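Polymeric Immunoglobulin Receptor (Oncorhynchus mykiss, PDB 5F1S) probably binds polymeric immunoglobulins through its immunoglobulin-like domains and, as secretory component, takes part in mucosal immunity. Local coordinates at residues E125-T130 and K184-R189; T191-C196 and A204-V209. All coordinates share one frame; numbering follows the deposited sequence.

Contact 1 (E125-T130 and K184-R189); sequences EGTSVT and KGLARR
The Arg188 guanidinium meets the Glu125 carboxylate with its edge: OE1 of Glu125 lies in the guanidinium plane, 3.0 Å from NE of Arg188, and OE2 of Glu125 is 2.8 Å from NH2 of Arg188. This side-on salt bridge uses one nitrogen per oxygen, yet the planes stand 64° apart, both nitrogens approaching from above the carboxylate plane. The anti lone pair of Glu125 OE1 goes to Arg188 N (2.9 Å), so that oxygen has two donors. Glutamate suits the place because its extended chain, CG anti to the backbone N (chi1 177°), passes beside Leu186 O to the 3-10 turn. An alanine here would probably leave the Arg188 guanidinium without this carboxylate and freer to turn, and the Arg188 N-H without this acceptor.

The backbones are tied by Gly126 N to Leu186 O at 2.8 Å and Leu186 N to Thr127 O at 2.9 Å. Gly126 suits its place, since at these backbone angles a CB would be pressed against the preceding carbonyl O. A water joins Gly126 O to Lys184 O. Buried Leu186 turns CD1 to both methyls of Val129, CG1 at 3.8 Å, crossing it at about a right angle. The contact links the loop entering strand 129-135 with that between strands 178-183 and 192-198, at one end of the immunoglobulin sandwich, where Leu186 packs on Ile207 and Val209 of strand 201-210.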
ATOM      1  N   GLU A 125      -3.199 -13.318  26.834  1.00 38.78           N
ATOM      2  CA  GLU A 125      -4.503 -13.893  27.096  1.00 40.99           C
ATOM      3  C   GLU A 125      -5.349 -12.918  27.910  1.00 43.44           C
ATOM      4  O   GLU A 125      -4.862 -12.266  28.840  1.00 41.22           O
ATOM      5  CB  GLU A 125      -4.345 -15.200  27.841  1.00 43.19           C
ATOM      6  CG  GLU A 125      -5.617 -15.847  28.220  1.00 44.80           C
ATOM      7  CD  GLU A 125      -5.380 -17.263  28.620  1.00 49.26           C
ATOM      8  OE1 GLU A 125      -5.411 -18.161  27.743  1.00 53.12           O
ATOM      9  OE2 GLU A 125      -5.143 -17.475  29.821  1.00 49.85           O
ATOM     10  N   GLY A 126      -6.607 -12.780  27.506  1.00 41.90           N
ATOM     11  CA  GLY A 126      -7.538 -11.886  28.157  1.00 45.86           C
ATOM     12  C   GLY A 126      -7.536 -10.455  27.665  1.00 49.30           C
ATOM     13  O   GLY A 126      -8.371  -9.659  28.124  1.00 46.66           O
ATOM     14  N   THR A 127      -6.655 -10.097  26.745  1.00 42.89           N
ATOM     15  CA  THR A 127      -6.629  -8.761  26.189  1.00 43.80           C
ATOM     16  C   THR A 127      -7.160  -8.778  24.758  1.00 44.35           C
ATOM     17  O   THR A 127      -7.492  -9.834  24.215  1.00 42.51           O
ATOM     18  CB  THR A 127      -5.213  -8.193  26.218  1.00 45.04           C
ATOM     19  OG1 THR A 127      -4.416  -8.880  25.240  1.00 41.81           O
ATOM     20  CG2 THR A 127      -4.586  -8.400  27.619  1.00 45.05           C
ATOM     21  N   SER A 128      -7.276  -7.579  24.172  1.00 44.51           N
ATOM     22  CA  SER A 128      -7.841  -7.415  22.838  1.00 44.85           C
ATOM     23  C   SER A 128      -6.744  -7.061  21.860  1.00 41.33           C
ATOM     24  O   SER A 128      -5.817  -6.327  22.199  1.00 41.34           O
ATOM     25  CB  SER A 128      -8.896  -6.300  22.773  1.00 45.42           C
ATOM     26  OG  SER A 128      -9.999  -6.649  23.568  1.00 63.94           O
ATOM     27  N   VAL A 129      -6.893  -7.539  20.621  1.00 39.83           N
ATOM     28  CA  VAL A 129      -6.011  -7.128  19.537  1.00 38.91           C
ATOM     29  C   VAL A 129      -6.852  -6.874  18.300  1.00 37.68           C
ATOM     30  O   VAL A 129      -7.974  -7.370  18.171  1.00 39.32           O
ATOM     31  CB  VAL A 129      -4.910  -8.169  19.238  1.00 38.22           C
ATOM     32  CG1 VAL A 129      -3.995  -8.267  20.425  1.00 40.97           C
ATOM     33  CG2 VAL A 129      -5.503  -9.530  18.908  1.00 38.50           C
ATOM     34  N   THR A 130      -6.290  -6.084  17.393  1.00 38.11           N
ATOM     35  CA  THR A 130      -6.934  -5.756  16.130  1.00 37.02           C
ATOM     36  C   THR A 130      -6.004  -6.079  14.974  1.00 36.41           C
ATOM     37  O   THR A 130      -4.800  -5.857  15.044  1.00 38.95           O
ATOM     38  CB  THR A 130      -7.338  -4.326  16.056  1.00 39.53           C
ATOM     39  OG1 THR A 130      -6.167  -3.519  16.150  1.00 48.49           O
ATOM     40  CG2 THR A 130      -8.315  -4.043  17.183  1.00 40.04           C
ATOM     41  N   LYS A 184     -11.687  -9.758  20.770  1.00 45.10           N
ATOM     42  CA  LYS A 184     -12.039  -8.933  21.915  1.00 47.95           C
ATOM     43  C   LYS A 184     -11.419  -9.438  23.205  1.00 49.59           C
ATOM     44  O   LYS A 184     -11.091  -8.625  24.087  1.00 49.30           O
ATOM     45  CB  LYS A 184     -13.560  -8.872  22.048  1.00 50.90           C
ATOM     46  CG  LYS A 184     -14.161  -7.712  21.291  1.00 52.56           C
ATOM     47  CD  LYS A 184     -15.478  -8.070  20.612  1.00 58.38           C
ATOM     48  CE  LYS A 184     -16.635  -8.055  21.535  1.00 58.97           C
ATOM     49  NZ  LYS A 184     -17.899  -7.796  20.776  1.00 56.16           N
ATOM     50  N   GLY A 185     -11.244 -10.747  23.339  1.00 46.31           N
ATOM     51  CA  GLY A 185     -10.634 -11.279  24.543  1.00 48.34           C
ATOM     52  C   GLY A 185      -9.928 -12.595  24.287  1.00 46.67           C
ATOM     53  O   GLY A 185     -10.527 -13.673  24.336  1.00 46.52           O
ATOM     54  N   LEU A 186      -8.632 -12.502  24.027  1.00 44.89           N
ATOM     55  CA  LEU A 186      -7.871 -13.641  23.525  1.00 42.93           C
ATOM     56  C   LEU A 186      -7.860 -14.793  24.517  1.00 41.80           C
ATOM     57  O   LEU A 186      -7.689 -14.596  25.715  1.00 42.75           O
ATOM     58  CB  LEU A 186      -6.433 -13.201  23.232  1.00 38.40           C
ATOM     59  CG  LEU A 186      -6.261 -12.221  22.053  1.00 40.53           C
ATOM     60  CD1 LEU A 186      -4.920 -11.574  22.101  1.00 39.63           C
ATOM     61  CD2 LEU A 186      -6.458 -12.899  20.680  1.00 40.31           C
ATOM     62  N   ALA A 187      -8.023 -15.999  24.001  1.00 42.21           N
ATOM     63  CA  ALA A 187      -7.798 -17.221  24.750  1.00 43.96           C
ATOM     64  C   ALA A 187      -6.624 -17.947  24.112  1.00 43.39           C
ATOM     65  O   ALA A 187      -6.370 -17.808  22.912  1.00 40.54           O
ATOM     66  CB  ALA A 187      -9.044 -18.104  24.747  1.00 49.89           C
ATOM     67  N   ARG A 188      -5.886 -18.713  24.916  1.00 43.36           N
ATOM     68  CA  ARG A 188      -4.662 -19.274  24.374  1.00 41.91           C
ATOM     69  C   ARG A 188      -4.923 -20.251  23.257  1.00 40.34           C
ATOM     70  O   ARG A 188      -4.063 -20.407  22.381  1.00 41.43           O
ATOM     71  CB  ARG A 188      -3.810 -19.905  25.482  1.00 44.35           C
ATOM     72  CG  ARG A 188      -2.655 -18.947  25.813  1.00 48.16           C
ATOM     73  CD  ARG A 188      -1.891 -19.314  27.018  1.00 50.37           C
ATOM     74  NE  ARG A 188      -2.634 -19.037  28.235  1.00 51.01           N
ATOM     75  CZ  ARG A 188      -2.114 -19.214  29.453  1.00 51.09           C
ATOM     76  NH1 ARG A 188      -0.874 -19.645  29.573  1.00 45.84           N
ATOM     77  NH2 ARG A 188      -2.842 -18.976  30.538  1.00 56.56           N
ATOM     78  N   ARG A 189      -6.098 -20.869  23.218  1.00 41.87           N
ATOM     79  CA  ARG A 189      -6.415 -21.711  22.071  1.00 43.19           C
ATOM     80  C   ARG A 189      -6.571 -20.910  20.775  1.00 39.94           C
ATOM     81  O   ARG A 189      -6.568 -21.515  19.704  1.00 43.48           O
ATOM     82  CB  ARG A 189      -7.698 -22.514  22.318  1.00 49.40           C
ATOM     83  CG  ARG A 189      -8.957 -21.677  22.361  1.00 55.90           C
ATOM     84  CD  ARG A 189     -10.234 -22.490  22.688  1.00 62.05           C
ATOM     85  NE  ARG A 189     -11.357 -21.564  22.833  1.00 90.74           N
ATOM     86  CZ  ARG A 189     -11.633 -20.881  23.945  1.00 95.19           C
ATOM     87  NH1 ARG A 189     -10.887 -21.042  25.033  1.00 81.91           N
ATOM     88  NH2 ARG A 189     -12.662 -20.037  23.975  1.00 85.98           N
TER
HETATM   89  O   HOH W   1     -10.379  -7.984  26.705  1.00 53.46           O

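Contact 2 (T191-C196 and A204-V209); sequences TGWYWC and AVYILV
Gly192 and Ile207 form an antiparallel hydrogen-bonded pair, with Ile207 N 2.8 Å from Gly192 O in a nearly straight bond (173°) and Gly192 N bonded back to Ile207 O. Tyr194 and Val205 make the next such pair, Tyr194 N lying 2.7 Å from Val205 O. The Thr191 hydroxyl extends the ladder: OG1 of Thr191, beside its own backbone N (chi1 -68°), accepts the N-H of Val209 at 2.9 Å and donates to a water that in turn bonds Val209 O.

On one face of the sheet Trp193 and Tyr206 cross at about a right angle in a T-shaped stack. The edge of Tyr206 points at the indole face, CD2 of Tyr206 coming within 3.4 Å of Trp193 CE2, with the planes at 76°. CB of Tyr206 sits over the indole six-membered ring in a CH-pi contact, 3.8 Å from its centroid. Gly192 O lies over one face of the Tyr206 ring, toward its rim; at the backbone angles of Gly192 a CB would collide with the preceding carbonyl O. Small Ala204 fits its CB between CZ3 of Trp193 and CZ3 of Trp195.

The other face carries the core: Tyr194 CD2 touches Ile207 CG1 at 3.7 Å, and Cys196 SG meets Val205 CG2. Buried Tyr194 forms a tyrosine corner, its OH bonding Asp190 O and also Arg148 NH1. This F-G hairpin of the V-set sandwich has strand 144-148 beside 192-198 and strand 120-124 beside 201-210, while the B-F disulfide, Cys133-Cys196, ties it to strand 129-135 of the facing sheet.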
ATOM      1  N   THR A 191      -4.375 -19.061  19.455  1.00 35.79           N
ATOM      2  CA  THR A 191      -3.090 -18.999  18.756  1.00 33.55           C
ATOM      3  C   THR A 191      -3.138 -19.778  17.447  1.00 34.54           C
ATOM      4  O   THR A 191      -3.655 -20.900  17.386  1.00 35.54           O
ATOM      5  CB  THR A 191      -1.966 -19.536  19.655  1.00 34.61           C
ATOM      6  OG1 THR A 191      -1.770 -18.620  20.759  1.00 33.66           O
ATOM      7  CG2 THR A 191      -0.718 -19.644  18.887  1.00 33.37           C
ATOM      8  N   GLY A 192      -2.592 -19.184  16.392  1.00 34.51           N
ATOM      9  CA  GLY A 192      -2.429 -19.884  15.137  1.00 33.60           C
ATOM     10  C   GLY A 192      -2.670 -18.987  13.921  1.00 32.28           C
ATOM     11  O   GLY A 192      -2.726 -17.751  14.003  1.00 32.92           O
ATOM     12  N   TRP A 193      -2.809 -19.661  12.787  1.00 31.26           N
ATOM     13  CA  TRP A 193      -2.974 -19.019  11.501  1.00 29.39           C
ATOM     14  C   TRP A 193      -4.439 -18.789  11.156  1.00 31.32           C
ATOM     15  O   TRP A 193      -5.293 -19.671  11.359  1.00 31.49           O
ATOM     16  CB  TRP A 193      -2.339 -19.873  10.417  1.00 30.40           C
ATOM     17  CG  TRP A 193      -0.837 -19.790  10.384  1.00 31.45           C
ATOM     18  CD1 TRP A 193       0.063 -20.736  10.822  1.00 32.93           C
ATOM     19  CD2 TRP A 193      -0.066 -18.693   9.884  1.00 30.87           C
ATOM     20  NE1 TRP A 193       1.343 -20.272  10.619  1.00 32.74           N
ATOM     21  CE2 TRP A 193       1.297 -19.029  10.052  1.00 32.73           C
ATOM     22  CE3 TRP A 193      -0.391 -17.454   9.313  1.00 32.69           C
ATOM     23  CZ2 TRP A 193       2.328 -18.173   9.647  1.00 31.71           C
ATOM     24  CZ3 TRP A 193       0.636 -16.604   8.927  1.00 31.19           C
ATOM     25  CH2 TRP A 193       1.987 -16.982   9.087  1.00 33.93           C
ATOM     26  N   TYR A 194      -4.679 -17.632  10.542  1.00 30.09           N
ATOM     27  CA  TYR A 194      -5.995 -17.155  10.127  1.00 32.55           C
ATOM     28  C   TYR A 194      -5.893 -16.571   8.730  1.00 30.55           C
ATOM     29  O   TYR A 194      -4.803 -16.310   8.213  1.00 31.12           O
ATOM     30  CB  TYR A 194      -6.517 -16.057  11.057  1.00 32.71           C
ATOM     31  CG  TYR A 194      -6.817 -16.558  12.445  1.00 32.94           C
ATOM     32  CD1 TYR A 194      -8.123 -16.916  12.800  1.00 32.69           C
ATOM     33  CD2 TYR A 194      -5.785 -16.714  13.396  1.00 34.45           C
ATOM     34  CE1 TYR A 194      -8.405 -17.397  14.059  1.00 35.00           C
ATOM     35  CE2 TYR A 194      -6.045 -17.208  14.659  1.00 31.85           C
ATOM     36  CZ  TYR A 194      -7.376 -17.535  14.993  1.00 37.47           C
ATOM     37  OH  TYR A 194      -7.701 -18.024  16.225  1.00 37.69           O
ATOM     38  N   TRP A 195      -7.054 -16.260   8.162  1.00 29.86           N
ATOM     39  CA  TRP A 195      -7.152 -15.603   6.877  1.00 31.23           C
ATOM     40  C   TRP A 195      -8.039 -14.374   6.988  1.00 31.30           C
ATOM     41  O   TRP A 195      -9.127 -14.455   7.580  1.00 33.06           O
ATOM     42  CB  TRP A 195      -7.760 -16.526   5.827  1.00 31.72           C
ATOM     43  CG  TRP A 195      -7.069 -17.763   5.493  1.00 31.88           C
ATOM     44  CD1 TRP A 195      -7.473 -19.019   5.821  1.00 34.58           C
ATOM     45  CD2 TRP A 195      -5.866 -17.903   4.754  1.00 32.93           C
ATOM     46  NE1 TRP A 195      -6.596 -19.949   5.301  1.00 33.48           N
ATOM     47  CE2 TRP A 195      -5.619 -19.293   4.615  1.00 32.48           C
ATOM     48  CE3 TRP A 195      -4.990 -17.009   4.154  1.00 29.36           C
ATOM     49  CZ2 TRP A 195      -4.508 -19.789   3.960  1.00 35.87           C
ATOM     50  CZ3 TRP A 195      -3.875 -17.530   3.449  1.00 34.35           C
ATOM     51  CH2 TRP A 195      -3.666 -18.893   3.359  1.00 35.09           C
ATOM     52  N   CYS A 196      -7.571 -13.253   6.418  1.00 31.37           N
ATOM     53  CA  CYS A 196      -8.427 -12.167   5.933  1.00 31.64           C
ATOM     54  C   CYS A 196      -8.788 -12.534   4.508  1.00 30.76           C
ATOM     55  O   CYS A 196      -7.902 -12.839   3.722  1.00 32.39           O
ATOM     56  CB  CYS A 196      -7.702 -10.800   5.917  1.00 35.94           C
ATOM     57  SG  CYS A 196      -7.159 -10.151   7.443  1.00 50.45           S
ATOM     58  N   ALA A 204      -2.746 -14.324   4.834  1.00 29.69           N
ATOM     59  CA  ALA A 204      -2.536 -15.046   6.091  1.00 29.50           C
ATOM     60  C   ALA A 204      -2.088 -14.124   7.220  1.00 30.14           C
ATOM     61  O   ALA A 204      -1.276 -13.205   7.029  1.00 30.32           O
ATOM     62  CB  ALA A 204      -1.518 -16.181   5.863  1.00 28.98           C
ATOM     63  N   VAL A 205      -2.636 -14.372   8.408  1.00 29.55           N
ATOM     64  CA  VAL A 205      -2.340 -13.617   9.621  1.00 29.71           C
ATOM     65  C   VAL A 205      -2.133 -14.632  10.737  1.00 30.32           C
ATOM     66  O   VAL A 205      -2.933 -15.564  10.898  1.00 30.77           O
ATOM     67  CB  VAL A 205      -3.471 -12.642   9.999  1.00 33.48           C
ATOM     68  CG1 VAL A 205      -3.093 -11.789  11.232  1.00 33.13           C
ATOM     69  CG2 VAL A 205      -3.828 -11.751   8.797  1.00 34.15           C
ATOM     70  N   TYR A 206      -1.047 -14.473  11.484  1.00 29.86           N
ATOM     71  CA  TYR A 206      -0.769 -15.302  12.648  1.00 29.46           C
ATOM     72  C   TYR A 206      -1.089 -14.547  13.920  1.00 31.13           C
ATOM     73  O   TYR A 206      -0.669 -13.402  14.067  1.00 31.58           O
ATOM     74  CB  TYR A 206       0.715 -15.732  12.677  1.00 30.44           C
ATOM     75  CG  TYR A 206       0.958 -16.842  13.685  1.00 32.25           C
ATOM     76  CD1 TYR A 206       1.299 -16.552  15.005  1.00 29.86           C
ATOM     77  CD2 TYR A 206       0.843 -18.192  13.325  1.00 31.52           C
ATOM     78  CE1 TYR A 206       1.499 -17.559  15.940  1.00 33.89           C
ATOM     79  CE2 TYR A 206       1.055 -19.199  14.251  1.00 33.55           C
ATOM     80  CZ  TYR A 206       1.402 -18.881  15.565  1.00 33.80           C
ATOM     81  OH  TYR A 206       1.613 -19.877  16.500  1.00 35.20           O
ATOM     82  N   ILE A 207      -1.838 -15.188  14.823  1.00 30.67           N
ATOM     83  CA  ILE A 207      -2.144 -14.630  16.138  1.00 30.96           C
ATOM     84  C   ILE A 207      -1.375 -15.448  17.166  1.00 31.75           C
ATOM     85  O   ILE A 207      -1.536 -16.674  17.239  1.00 32.56           O
ATOM     86  CB  ILE A 207      -3.655 -14.689  16.450  1.00 32.76           C
ATOM     87  CG1 ILE A 207      -4.482 -13.941  15.381  1.00 36.60           C
ATOM     88  CG2 ILE A 207      -3.940 -14.107  17.853  1.00 34.29           C
ATOM     89  CD1 ILE A 207      -4.141 -12.469  15.288  1.00 36.55           C
ATOM     90  N   LEU A 208      -0.560 -14.779  17.974  1.00 30.81           N
ATOM     91  CA  LEU A 208       0.121 -15.442  19.078  1.00 29.50           C
ATOM     92  C   LEU A 208      -0.457 -14.928  20.378  1.00 32.09           C
ATOM     93  O   LEU A 208      -0.300 -13.747  20.684  1.00 34.39           O
ATOM     94  CB  LEU A 208       1.614 -15.165  19.024  1.00 32.39           C
ATOM     95  CG  LEU A 208       2.404 -15.764  20.186  1.00 33.94           C
ATOM     96  CD1 LEU A 208       2.284 -17.249  20.194  1.00 36.49           C
ATOM     97  CD2 LEU A 208       3.842 -15.318  20.055  1.00 35.31           C
ATOM     98  N   VAL A 209      -1.065 -15.807  21.160  1.00 33.05           N
ATOM     99  CA  VAL A 209      -1.605 -15.440  22.459  1.00 32.96           C
ATOM    100  C   VAL A 209      -0.573 -15.858  23.499  1.00 34.42           C
ATOM    101  O   VAL A 209      -0.193 -17.031  23.566  1.00 34.48           O
ATOM    102  CB  VAL A 209      -2.954 -16.123  22.731  1.00 33.84           C
ATOM    103  CG1 VAL A 209      -3.559 -15.649  24.063  1.00 35.45           C
ATOM    104  CG2 VAL A 209      -3.953 -15.811  21.595  1.00 34.15           C
TER
HETATM  105  O   HOH W   2      -0.907 -19.935  22.916  1.00 43.19           O

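Contacts 1 and 2 lie about 12 Å apart, centre to centre, in the second immunoglobulin V-set domain and on the same side of the chain's centre. They come in series: 125-130 and 184-189 have met before 191-196 and 204-209 begin, and just one residue separates Arg188-Arg189 of the first from Thr191 of the second. Contact 1 joins loops at one end of the sandwich; contact 2 is a hairpin inside one sheet. They meet at Val209, whose CG1 packs 3.6 Å from Glu125 CA and whose CG2 lies 3.4 Å from Ala187 O. The end of strand 201-210 is thus packed against the loops connecting the two sheets.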